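Local coordinates for protein probable fumarate reductase Ifc3 (Shewanella frigidimarina, PDB 1QO8) that catalyses the essentially unidirectional reduction of fumarate to succinate, using one FAD and four covalently bound c-type hemes per subunit, and may also pass electrons towards Fe(3+), at residues P3-S7 with H69-E73; V25-E29 with G291-Y297; N33-K37 with D62-T66. One frame throughout, in Å; residues are numbered along the deposited sequence.

Contact 1. Residues P3-S7 with H69-E73; sequences PDMGS and HKGHE. With HEM (protoporphyrin IX containing Fe), chain F.
One axial-histidine site of heme c #1 is built where Asp-4, just ahead of helix 5-12, meets His-72. His-72 puts NE2 2.0 Å from the heme iron, opposite His-19, while ND1 donates to Asp-4 OD2 at 2.7 Å. The oxygen lies in the ring plane, yet the donor comes from above the carboxylate plane; the planes are 59° apart. The bond fixes the rotation of the ring and would probably make the imidazole a stronger electron donor to iron. Asp-4 serves twice: its CG sits between the backbone N and the carbonyl carbon (chi1 56°), turning OD1 back to accept from Ser-7 N at 2.9 Å, while Asp-4 N donates weakly in return to Ser-7 OG, a capping box. A water bridges OD2 to His-72 O. Gly-6 N donates to Gly-71 O at 2.9 Å on a lone pair; a side chain at Gly-6 would strike His-72 CE1, and one at Gly-71 the porphyrin. Met-5 bends at chi3 to lay CE 3.7 Å from CB of His-69, whose ring ligates the iron of heme c #3. Gly-71 N and His-72 N grip the two oxygens of one heme propionate, completing a bis-histidine c-type heme site.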
loop_
_atom_site.group_PDB
_atom_site.type_symbol
_atom_site.label_atom_id
_atom_site.label_comp_id
_atom_site.label_asym_id
_atom_site.label_seq_id
_atom_site.Cartn_x
_atom_site.Cartn_y
_atom_site.Cartn_z
ATOM N N PRO A 3 -16.726 -39.667 24.349
ATOM C CA PRO A 3 -15.669 -40.233 23.538
ATOM C C PRO A 3 -15.280 -39.252 22.425
ATOM O O PRO A 3 -15.823 -38.152 22.228
ATOM C CB PRO A 3 -16.240 -41.533 23.036
ATOM C CG PRO A 3 -17.499 -41.788 23.760
ATOM C CD PRO A 3 -17.973 -40.427 24.204
ATOM N N ASP A 4 -14.249 -39.671 21.712
ATOM C CA ASP A 4 -13.916 -39.086 20.440
ATOM C C ASP A 4 -13.672 -40.237 19.497
ATOM O O ASP A 4 -13.649 -41.456 19.821
ATOM C CB ASP A 4 -12.768 -38.082 20.621
ATOM C CG ASP A 4 -11.540 -38.677 21.253
ATOM O OD1 ASP A 4 -11.535 -39.932 21.360
ATOM O OD2 ASP A 4 -10.569 -37.987 21.588
ATOM N N MET A 5 -13.335 -39.917 18.231
ATOM C CA MET A 5 -13.110 -41.011 17.318
ATOM C C MET A 5 -11.958 -41.935 17.752
ATOM O O MET A 5 -11.934 -43.131 17.382
ATOM C CB MET A 5 -12.764 -40.359 15.956
ATOM C CG MET A 5 -12.717 -41.381 14.832
ATOM S SD MET A 5 -12.746 -40.612 13.184
ATOM C CE MET A 5 -11.108 -40.167 12.838
ATOM N N GLY A 6 -10.810 -41.353 18.035
ATOM C CA GLY A 6 -9.649 -41.921 18.644
ATOM C C GLY A 6 -9.970 -42.919 19.770
ATOM O O GLY A 6 -9.611 -44.089 19.619
ATOM N N SER A 7 -10.862 -42.622 20.686
ATOM C CA SER A 7 -11.154 -43.519 21.776
ATOM C C SER A 7 -12.106 -44.622 21.367
ATOM O O SER A 7 -11.993 -45.802 21.750
ATOM C CB SER A 7 -11.579 -42.716 23.003
ATOM O OG SER A 7 -12.958 -42.429 23.021
ATOM N N HIS A 69 -12.353 -35.856 9.091
ATOM C CA HIS A 69 -12.633 -36.671 10.277
ATOM C C HIS A 69 -11.554 -36.302 11.327
ATOM O O HIS A 69 -10.427 -36.268 10.887
ATOM C CB HIS A 69 -12.474 -38.167 10.003
ATOM C CG HIS A 69 -13.659 -38.548 9.111
ATOM N ND1 HIS A 69 -14.894 -38.654 9.706
ATOM C CD2 HIS A 69 -13.791 -38.844 7.827
ATOM C CE1 HIS A 69 -15.767 -39.072 8.823
ATOM N NE2 HIS A 69 -15.148 -39.191 7.678
ATOM N N LYS A 70 -11.878 -36.056 12.585
ATOM C CA LYS A 70 -10.763 -35.767 13.514
ATOM C C LYS A 70 -10.577 -36.862 14.540
ATOM O O LYS A 70 -11.538 -37.397 15.137
ATOM C CB LYS A 70 -11.104 -34.411 14.180
ATOM C CG LYS A 70 -10.942 -33.195 13.268
ATOM C CD LYS A 70 -9.557 -32.868 12.761
ATOM C CE LYS A 70 -9.568 -31.966 11.501
ATOM N NZ LYS A 70 -8.175 -31.601 11.051
ATOM N N GLY A 71 -9.341 -37.092 14.976
ATOM C CA GLY A 71 -9.051 -37.999 16.086
ATOM C C GLY A 71 -9.737 -37.630 17.370
ATOM O O GLY A 71 -10.274 -38.464 18.122
ATOM N N HIS A 72 -9.582 -36.354 17.781
ATOM C CA HIS A 72 -9.710 -35.999 19.199
ATOM C C HIS A 72 -10.499 -34.675 19.231
ATOM O O HIS A 72 -10.414 -33.920 20.178
ATOM C CB HIS A 72 -8.274 -35.889 19.843
ATOM C CG HIS A 72 -7.577 -37.250 19.778
ATOM N ND1 HIS A 72 -8.162 -38.279 20.493
ATOM C CD2 HIS A 72 -6.538 -37.799 19.171
ATOM C CE1 HIS A 72 -7.519 -39.387 20.207
ATOM N NE2 HIS A 72 -6.455 -39.181 19.475
ATOM N N GLU A 73 -11.333 -34.363 18.232
ATOM C CA GLU A 73 -12.135 -33.143 18.234
ATOM C C GLU A 73 -13.276 -33.143 17.216
ATOM O O GLU A 73 -13.425 -34.018 16.381
ATOM C CB GLU A 73 -11.288 -31.868 18.023
ATOM C CG GLU A 73 -10.787 -31.692 16.627
ATOM C CD GLU A 73 -9.799 -30.583 16.358
ATOM O OE1 GLU A 73 -8.642 -30.635 16.786
ATOM O OE2 GLU A 73 -9.996 -29.615 15.617
HETATM C CHA HEM F . -3.574 -36.567 17.478
HETATM C CHB HEM F . -3.238 -39.325 21.505
HETATM C CHC HEM F . -5.873 -42.853 19.487
HETATM C CHD HEM F . -6.252 -40.109 15.504
HETATM C C1A HEM F . -3.236 -37.070 18.726
HETATM C C2A HEM F . -2.315 -36.395 19.623
HETATM C C3A HEM F . -2.267 -37.152 20.719
HETATM C C4A HEM F . -3.122 -38.292 20.554
HETATM C CMA HEM F . -1.480 -36.930 22.021
HETATM C CAA HEM F . -1.563 -35.067 19.336
HETATM C CBA HEM F . -2.164 -33.691 19.365
HETATM C CGA HEM F . -1.390 -32.392 19.371
HETATM O O1A HEM F . -1.854 -31.519 20.207
HETATM O O2A HEM F . -0.396 -32.140 18.618
HETATM C C1B HEM F . -4.008 -40.453 21.351
HETATM C C2B HEM F . -4.364 -41.414 22.391
HETATM C C3B HEM F . -5.135 -42.365 21.852
HETATM C C4B HEM F . -5.226 -42.067 20.440
HETATM C CMB HEM F . -3.956 -41.249 23.874
HETATM C CAB HEM F . -5.863 -43.525 22.534
HETATM C CBB HEM F . -6.502 -43.624 23.723
HETATM C C1C HEM F . -6.155 -42.437 18.195
HETATM C C2C HEM F . -6.858 -43.201 17.185
HETATM C C3C HEM F . -6.987 -42.439 16.137
HETATM C C4C HEM F . -6.349 -41.175 16.388
HETATM C CMC HEM F . -7.360 -44.652 17.400
HETATM C CAC HEM F . -7.759 -42.643 14.792
HETATM C CBC HEM F . -8.996 -43.200 14.806
HETATM C C1D HEM F . -5.607 -38.902 15.669
HETATM C C2D HEM F . -5.507 -37.819 14.725
HETATM C C3D HEM F . -4.797 -36.860 15.291
HETATM C C4D HEM F . -4.376 -37.308 16.625
HETATM C CMD HEM F . -6.192 -37.876 13.327
HETATM C CAD HEM F . -4.424 -35.433 14.802
HETATM C CBD HEM F . -5.416 -34.441 15.496
HETATM C CGD HEM F . -6.883 -34.818 15.426
HETATM O O1D HEM F . -7.313 -35.173 14.285
HETATM O O2D HEM F . -7.619 -34.786 16.439
HETATM N NA HEM F . -3.660 -38.274 19.281
HETATM N NB HEM F . -4.571 -40.880 20.189
HETATM N NC HEM F . -5.812 -41.199 17.664
HETATM N ND HEM F . -4.910 -38.559 16.795
HETATM FE FE HEM F . -4.819 -39.718 18.485
HETATM O O HOH W 1 -11.280 -35.555 22.400
HETATM O O HOH W 2 -12.892 -37.210 17.385
#

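Contact 2. Residues V25-E29 with G291-Y297; sequences VTDSE and GKHTGYY. With HEM (protoporphyrin IX containing Fe), chain F.
Asp-27 and His-293 approach each other through different parts: the carboxylate takes the backbone of the 291-297 turn, whereas the imidazole reaches back to the carbonyl of Thr-26. Asp-27 OD1 accepts from His-293 N at 2.7 Å, nearly along its C-O axis, and from Thr-294 N at 2.8 Å on the syn side. OD2 uses its syn lone pair for Thr-294 OG1, 2.7 Å away, the two side chains crossing at about a right angle. A short acid with two acceptor oxygens fits here, holding two successive amides and a hydroxyl at once; a water further joins OD2 to the hydroxyl of Tyr-297, which Arg-268 also engages.

The ring of His-293 is sandwiched. Val-25 CG1 lies over one face in a CH-pi contact, 3.9 Å from the centroid and offset toward the rim, and Lys-292 CG sits over the centre of the opposite face. With CG anti to the carbonyl carbon (chi1 -73°), ND1 donates a hydrogen bond to Thr-26 O at 3.0 Å, meeting it from above the carbonyl plane. Glu-29 N reaches that oxygen from the other face, closing a type I turn. Lys-292, extended to its end, crosses Glu-29 and forms a salt bridge, NZ to OE2 at 2.7 Å, although the placement of OE2 is less certain.

The chemistry is mostly polar: the cytochrome loop and the flavoprotein hairpin are joined by a carboxylate gripped by three protein donors, so their mutual position probably depends more on directional bonds than on apolar burial.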
loop_
_atom_site.group_PDB
_atom_site.type_symbol
_atom_site.label_atom_id
_atom_site.label_comp_id
_atom_site.label_asym_id
_atom_site.label_seq_id
_atom_site.Cartn_x
_atom_site.Cartn_y
_atom_site.Cartn_z
ATOM N N VAL A 25 2.938 -37.579 16.361
ATOM C CA VAL A 25 2.108 -37.401 15.121
ATOM C C VAL A 25 2.834 -36.429 14.226
ATOM O O VAL A 25 3.262 -35.380 14.701
ATOM C CB VAL A 25 0.718 -36.961 15.523
ATOM C CG1 VAL A 25 -0.190 -36.826 14.266
ATOM C CG2 VAL A 25 0.162 -37.902 16.567
ATOM N N THR A 26 3.204 -36.722 12.986
ATOM C CA THR A 26 3.807 -35.730 12.134
ATOM C C THR A 26 2.810 -34.624 11.685
ATOM O O THR A 26 1.585 -34.726 11.789
ATOM C CB THR A 26 4.404 -36.335 10.853
ATOM O OG1 THR A 26 3.309 -36.916 10.088
ATOM C CG2 THR A 26 5.399 -37.434 11.270
ATOM N N ASP A 27 3.387 -33.487 11.305
ATOM C CA ASP A 27 2.574 -32.331 10.859
ATOM C C ASP A 27 1.576 -32.726 9.775
ATOM O O ASP A 27 0.411 -32.397 9.968
ATOM C CB ASP A 27 3.513 -31.189 10.446
ATOM C CG ASP A 27 4.142 -30.667 11.751
ATOM O OD1 ASP A 27 3.549 -30.615 12.839
ATOM O OD2 ASP A 27 5.284 -30.218 11.615
ATOM N N SER A 28 2.014 -33.516 8.795
ATOM C CA SER A 28 1.179 -33.960 7.730
ATOM C C SER A 28 0.288 -35.119 8.172
ATOM O O SER A 28 -0.483 -35.537 7.288
ATOM C CB SER A 28 1.879 -34.341 6.444
ATOM O OG SER A 28 2.888 -33.480 6.037
ATOM N N GLU A 29 0.292 -35.624 9.403
ATOM C CA GLU A 29 -0.534 -36.777 9.796
ATOM C C GLU A 29 -0.509 -37.972 8.880
ATOM O O GLU A 29 -1.475 -38.723 8.608
ATOM C CB GLU A 29 -1.956 -36.293 10.123
ATOM C CG GLU A 29 -1.912 -35.082 11.098
ATOM C CD GLU A 29 -3.250 -34.464 11.378
ATOM O OE1 GLU A 29 -4.312 -34.833 10.771
ATOM O OE2 GLU A 29 -3.423 -33.587 12.260
ATOM N N GLY A 291 4.449 -25.856 12.687
ATOM C CA GLY A 291 3.852 -27.121 12.321
ATOM C C GLY A 291 2.807 -27.386 13.376
ATOM O O GLY A 291 3.061 -27.105 14.575
ATOM N N LYS A 292 1.685 -27.961 12.920
ATOM C CA LYS A 292 0.584 -28.198 13.861
ATOM C C LYS A 292 1.020 -29.082 15.039
ATOM O O LYS A 292 0.422 -28.958 16.105
ATOM C CB LYS A 292 -0.491 -28.950 13.037
ATOM C CG LYS A 292 -1.657 -29.517 13.859
ATOM C CD LYS A 292 -2.698 -30.121 12.884
ATOM C CE LYS A 292 -3.981 -30.547 13.643
ATOM N NZ LYS A 292 -4.790 -31.328 12.596
ATOM N N HIS A 293 1.781 -30.112 14.758
ATOM C CA HIS A 293 2.077 -31.085 15.855
ATOM C C HIS A 293 3.446 -30.780 16.457
ATOM O O HIS A 293 3.704 -30.797 17.624
ATOM C CB HIS A 293 2.070 -32.534 15.253
ATOM C CG HIS A 293 0.592 -32.806 15.015
ATOM N ND1 HIS A 293 0.013 -33.089 13.788
ATOM C CD2 HIS A 293 -0.419 -32.780 15.889
ATOM C CE1 HIS A 293 -1.288 -33.247 13.963
ATOM N NE2 HIS A 293 -1.576 -33.033 15.230
ATOM N N THR A 294 4.363 -30.423 15.561
ATOM C CA THR A 294 5.757 -30.296 15.990
ATOM C C THR A 294 6.040 -28.915 16.562
ATOM O O THR A 294 6.978 -28.772 17.304
ATOM C CB THR A 294 6.642 -30.588 14.785
ATOM O OG1 THR A 294 6.637 -29.537 13.872
ATOM C CG2 THR A 294 6.183 -31.853 14.108
ATOM N N GLY A 295 5.219 -27.904 16.251
ATOM C CA GLY A 295 5.455 -26.585 16.835
ATOM C C GLY A 295 6.373 -25.813 15.910
ATOM O O GLY A 295 6.490 -26.102 14.694
ATOM N N TYR A 296 7.118 -24.881 16.486
ATOM C CA TYR A 296 7.931 -23.944 15.733
ATOM C C TYR A 296 9.312 -24.482 15.549
ATOM O O TYR A 296 9.920 -24.945 16.539
ATOM C CB TYR A 296 8.024 -22.586 16.409
ATOM C CG TYR A 296 6.712 -21.817 16.452
ATOM C CD1 TYR A 296 5.719 -22.122 17.376
ATOM C CD2 TYR A 296 6.475 -20.795 15.552
ATOM C CE1 TYR A 296 4.554 -21.389 17.379
ATOM C CE2 TYR A 296 5.312 -20.052 15.572
ATOM C CZ TYR A 296 4.355 -20.362 16.462
ATOM O OH TYR A 296 3.187 -19.653 16.510
ATOM N N TYR A 297 9.843 -24.368 14.360
ATOM C CA TYR A 297 11.189 -24.862 14.077
ATOM C C TYR A 297 11.741 -24.135 12.861
ATOM O O TYR A 297 10.919 -23.569 12.104
ATOM C CB TYR A 297 11.239 -26.340 13.809
ATOM C CG TYR A 297 10.596 -26.876 12.565
ATOM C CD1 TYR A 297 9.209 -27.043 12.550
ATOM C CD2 TYR A 297 11.330 -27.200 11.451
ATOM C CE1 TYR A 297 8.584 -27.532 11.402
ATOM C CE2 TYR A 297 10.710 -27.686 10.313
ATOM C CZ TYR A 297 9.326 -27.847 10.309
ATOM O OH TYR A 297 8.713 -28.356 9.207
HETATM C CHA HEM F . -3.574 -36.567 17.478
HETATM C CHB HEM F . -3.238 -39.325 21.505
HETATM C CHC HEM F . -5.873 -42.853 19.487
HETATM C CHD HEM F . -6.252 -40.109 15.504
HETATM C C1A HEM F . -3.236 -37.070 18.726
HETATM C C2A HEM F . -2.315 -36.395 19.623
HETATM C C3A HEM F . -2.267 -37.152 20.719
HETATM C C4A HEM F . -3.122 -38.292 20.554
HETATM C CMA HEM F . -1.480 -36.930 22.021
HETATM C CAA HEM F . -1.563 -35.067 19.336
HETATM C CBA HEM F . -2.164 -33.691 19.365
HETATM C CGA HEM F . -1.390 -32.392 19.371
HETATM O O1A HEM F . -1.854 -31.519 20.207
HETATM O O2A HEM F . -0.396 -32.140 18.618
HETATM C C1B HEM F . -4.008 -40.453 21.351
HETATM C C2B HEM F . -4.364 -41.414 22.391
HETATM C C3B HEM F . -5.135 -42.365 21.852
HETATM C C4B HEM F . -5.226 -42.067 20.440
HETATM C CMB HEM F . -3.956 -41.249 23.874
HETATM C CAB HEM F . -5.863 -43.525 22.534
HETATM C CBB HEM F . -6.502 -43.624 23.723
HETATM C C1C HEM F . -6.155 -42.437 18.195
HETATM C C2C HEM F . -6.858 -43.201 17.185
HETATM C C3C HEM F . -6.987 -42.439 16.137
HETATM C C4C HEM F . -6.349 -41.175 16.388
HETATM C CMC HEM F . -7.360 -44.652 17.400
HETATM C CAC HEM F . -7.759 -42.643 14.792
HETATM C CBC HEM F . -8.996 -43.200 14.806
HETATM C C1D HEM F . -5.607 -38.902 15.669
HETATM C C2D HEM F . -5.507 -37.819 14.725
HETATM C C3D HEM F . -4.797 -36.860 15.291
HETATM C C4D HEM F . -4.376 -37.308 16.625
HETATM C CMD HEM F . -6.192 -37.876 13.327
HETATM C CAD HEM F . -4.424 -35.433 14.802
HETATM C CBD HEM F . -5.416 -34.441 15.496
HETATM C CGD HEM F . -6.883 -34.818 15.426
HETATM O O1D HEM F . -7.313 -35.173 14.285
HETATM O O2D HEM F . -7.619 -34.786 16.439
HETATM N NA HEM F . -3.660 -38.274 19.281
HETATM N NB HEM F . -4.571 -40.880 20.189
HETATM N NC HEM F . -5.812 -41.199 17.664
HETATM N ND HEM F . -4.910 -38.559 16.795
HETATM FE FE HEM F . -4.819 -39.718 18.485
HETATM O O HOH W 3 6.102 -29.141 9.574
#

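Contact 3. Residues N33-K37 with D62-T66; sequences NAQCK and DINCT. With HEM (protoporphyrin IX containing Fe), chain E.
Two CxxCH motifs, probable attachment sites of hemes c #2 and #3, adjoin here, in the tetraheme cytochrome domain: helix 30-40 brings Asn-33 and Cys-36 against the 62-66 loop with Cys-65 and Thr-66. The tight part centres on the buried amide of Asn-33. Its OD1 accepts from Thr-66 N at 3.2 Å, in the carbonyl plane and on a lone pair, while ND2 donates to Thr-66 OG1 at 2.9 Å, with the hydroxyl 9° out of the amide plane. Two bonds to one residue fix the rotation of the amide and are consistent with which end is oxygen; ND2 also donates to Glu-29 O, and Thr-66 OG1 has Glu-29 as a further partner. Asn-64 lays its own amide over that of Asn-33, stacked with the planes 14° apart and ND2 of Asn-33 3.1 Å from Asn-64 CG. A leucine in place of Asn-33 would probably leave Thr-66 N and the carbonyl of Glu-29 without these partners and lose the flat group on which Asn-64 stacks.

Next to the amide, Cys-36 CB packs at 3.6 Å from Cys-65 SG. Cysteine suits both places because its thiol can form a thioether, probably Cys-36 to heme c #2 and Cys-65 to heme c #3. Thr-66 CG2 lies 4.0 Å from heme CBB, the outer carbon of the side arm that meets Cys-36 SG.

The solvent side is looser and rests on charge. Asp-62 is exposed, and Lys-37 reaches it with a chain extended beyond CG, long enough to span from helix to loop. A water bridges the pair, accepting from Lys-37 NZ and donating to Asp-62 OD2, while Lys-37 NZ and Asp-62 OD1 form a salt bridge at 2.6 Å, on the syn lone pair of OD1.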
loop_
_atom_site.group_PDB
_atom_site.type_symbol
_atom_site.label_atom_id
_atom_site.label_comp_id
_atom_site.label_asym_id
_atom_site.label_seq_id
_atom_site.Cartn_x
_atom_site.Cartn_y
_atom_site.Cartn_z
ATOM N N ASN A 33 -3.261 -41.265 8.465
ATOM C CA ASN A 33 -4.128 -41.303 7.281
ATOM C C ASN A 33 -3.811 -42.532 6.403
ATOM O O ASN A 33 -4.657 -43.130 5.762
ATOM C CB ASN A 33 -3.906 -40.046 6.408
ATOM C CG ASN A 33 -4.673 -38.856 6.896
ATOM O OD1 ASN A 33 -5.875 -38.745 6.625
ATOM N ND2 ASN A 33 -4.080 -37.908 7.667
ATOM N N ALA A 34 -2.574 -43.014 6.382
ATOM C CA ALA A 34 -2.290 -44.316 5.774
ATOM C C ALA A 34 -3.083 -45.423 6.461
ATOM O O ALA A 34 -3.634 -46.292 5.730
ATOM C CB ALA A 34 -0.807 -44.587 5.653
ATOM N N GLN A 35 -3.313 -45.352 7.757
ATOM C CA GLN A 35 -4.096 -46.289 8.530
ATOM C C GLN A 35 -5.574 -46.252 8.337
ATOM O O GLN A 35 -6.173 -47.321 8.092
ATOM C CB GLN A 35 -3.804 -46.068 10.056
ATOM C CG GLN A 35 -2.323 -46.344 10.373
ATOM C CD GLN A 35 -1.973 -47.781 9.981
ATOM O OE1 GLN A 35 -1.151 -47.913 9.119
ATOM N NE2 GLN A 35 -2.600 -48.861 10.419
ATOM N N CYS A 36 -6.206 -45.052 8.335
ATOM C CA CYS A 36 -7.548 -44.919 7.760
ATOM C C CYS A 36 -7.688 -45.695 6.478
ATOM O O CYS A 36 -8.663 -46.436 6.468
ATOM C CB CYS A 36 -8.056 -43.502 7.372
ATOM S SG CYS A 36 -7.419 -42.232 8.492
ATOM N N LYS A 37 -6.876 -45.524 5.476
ATOM C CA LYS A 37 -7.099 -46.100 4.163
ATOM C C LYS A 37 -6.851 -47.611 4.176
ATOM O O LYS A 37 -7.660 -48.292 3.553
ATOM C CB LYS A 37 -6.237 -45.393 3.092
ATOM C CG LYS A 37 -6.683 -43.957 2.726
ATOM C CD LYS A 37 -5.678 -43.257 1.779
ATOM C CE LYS A 37 -6.142 -41.817 1.452
ATOM N NZ LYS A 37 -5.469 -41.273 0.201
ATOM N N ASP A 62 -7.344 -36.254 -4.010
ATOM C CA ASP A 62 -6.965 -37.311 -3.028
ATOM C C ASP A 62 -6.396 -36.660 -1.769
ATOM O O ASP A 62 -5.221 -36.282 -1.796
ATOM C CB ASP A 62 -5.850 -38.137 -3.696
ATOM C CG ASP A 62 -5.593 -39.380 -2.799
ATOM O OD1 ASP A 62 -6.141 -39.671 -1.744
ATOM O OD2 ASP A 62 -4.682 -40.131 -3.194
ATOM N N ILE A 63 -7.136 -36.237 -0.779
ATOM C CA ILE A 63 -6.601 -35.512 0.369
ATOM C C ILE A 63 -6.633 -36.356 1.654
ATOM O O ILE A 63 -7.407 -37.340 1.656
ATOM C CB ILE A 63 -7.501 -34.274 0.632
ATOM C CG1 ILE A 63 -8.931 -34.700 0.910
ATOM C CG2 ILE A 63 -7.374 -33.326 -0.564
ATOM C CD1 ILE A 63 -9.816 -33.477 1.314
ATOM N N ASN A 64 -6.026 -35.881 2.762
ATOM C CA ASN A 64 -6.116 -36.611 4.011
ATOM C C ASN A 64 -7.547 -36.843 4.458
ATOM O O ASN A 64 -8.213 -35.807 4.446
ATOM C CB ASN A 64 -5.310 -35.992 5.145
ATOM C CG ASN A 64 -3.817 -36.238 5.040
ATOM O OD1 ASN A 64 -3.339 -37.214 4.447
ATOM N ND2 ASN A 64 -2.964 -35.328 5.523
ATOM N N CYS A 65 -8.000 -38.076 4.851
ATOM C CA CYS A 65 -9.181 -38.204 5.655
ATOM C C CYS A 65 -9.331 -37.232 6.811
ATOM O O CYS A 65 -10.444 -36.813 7.142
ATOM C CB CYS A 65 -9.377 -39.687 6.175
ATOM S SG CYS A 65 -8.702 -40.871 4.972
ATOM N N THR A 66 -8.283 -36.938 7.607
ATOM C CA THR A 66 -8.333 -36.028 8.709
ATOM C C THR A 66 -8.316 -34.560 8.244
ATOM O O THR A 66 -8.396 -33.678 9.113
ATOM C CB THR A 66 -7.082 -36.302 9.642
ATOM O OG1 THR A 66 -5.930 -36.004 8.867
ATOM C CG2 THR A 66 -7.058 -37.835 9.974
HETATM C CHA HEM E . -15.603 -46.858 12.335
HETATM C CHB HEM E . -13.091 -43.395 10.117
HETATM C CHC HEM E . -8.912 -45.560 11.129
HETATM C CHD HEM E . -11.642 -49.501 11.717
HETATM C C1A HEM E . -15.259 -45.659 11.730
HETATM C C2A HEM E . -16.146 -44.554 11.530
HETATM C C3A HEM E . -15.478 -43.561 10.922
HETATM C C4A HEM E . -14.122 -44.012 10.771
HETATM C CMA HEM E . -16.050 -42.187 10.464
HETATM C CAA HEM E . -17.634 -44.560 11.949
HETATM C CBA HEM E . -18.476 -44.813 10.735
HETATM C CGA HEM E . -19.963 -44.692 10.969
HETATM O O1A HEM E . -20.616 -45.413 10.172
HETATM O O2A HEM E . -20.271 -43.892 11.894
HETATM C C1B HEM E . -11.760 -43.600 10.281
HETATM C C2B HEM E . -10.728 -42.624 10.179
HETATM C C3B HEM E . -9.598 -43.225 10.493
HETATM C C4B HEM E . -9.867 -44.627 10.787
HETATM C CMB HEM E . -10.899 -41.134 9.716
HETATM C CAB HEM E . -8.208 -42.610 10.676
HETATM C CBB HEM E . -7.995 -41.451 11.311
HETATM C C1C HEM E . -9.317 -46.879 11.298
HETATM C C2C HEM E . -8.419 -48.020 11.414
HETATM C C3C HEM E . -9.174 -49.103 11.624
HETATM C C4C HEM E . -10.550 -48.718 11.572
HETATM C CMC HEM E . -6.896 -47.892 11.362
HETATM C CAC HEM E . -8.758 -50.575 11.912
HETATM C CBC HEM E . -7.633 -50.769 12.754
HETATM C C1D HEM E . -12.931 -49.154 12.012
HETATM C C2D HEM E . -14.024 -50.046 12.376
HETATM C C3D HEM E . -15.078 -49.339 12.564
HETATM C C4D HEM E . -14.740 -47.934 12.290
HETATM C CMD HEM E . -13.748 -51.581 12.588
HETATM C CAD HEM E . -16.507 -49.795 12.962
HETATM C CBD HEM E . -17.199 -50.195 11.594
HETATM C CGD HEM E . -18.224 -51.264 11.772
HETATM O O1D HEM E . -17.935 -52.287 12.480
HETATM O O2D HEM E . -19.355 -50.996 11.223
HETATM N NA HEM E . -14.002 -45.291 11.256
HETATM N NB HEM E . -11.200 -44.779 10.728
HETATM N NC HEM E . -10.609 -47.344 11.334
HETATM N ND HEM E . -13.412 -47.879 11.938
HETATM FE FE HEM E . -12.289 -46.327 11.348
HETATM O O HOH W 4 -6.096 -42.637 -2.577
#

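Contact 1 is the most buried of the three, whereas contacts 2 and 3 each run out to an exposed edge. Contacts 1 and 3 lie wholly in the heme-bearing part and share the loop between helices 43-46 and 107-115; contact 2 ties that part to the flavoprotein. Contacts 1 and 2 meet the same heme, one through iron and propionate, the other beside its periphery, and the like-charged Lys-70 NZ and Lys-292 NZ come close where they meet. Glu-29 of contact 2 probably bonds to Thr-66 of contact 3. Metal ligation marks contact 1 and carboxylate-to-amide bonding contact 2; contact 3 combines an amide stack, bonds from Asn-33 to Thr-66 and cysteine packing inside with a salt bridge at its surface.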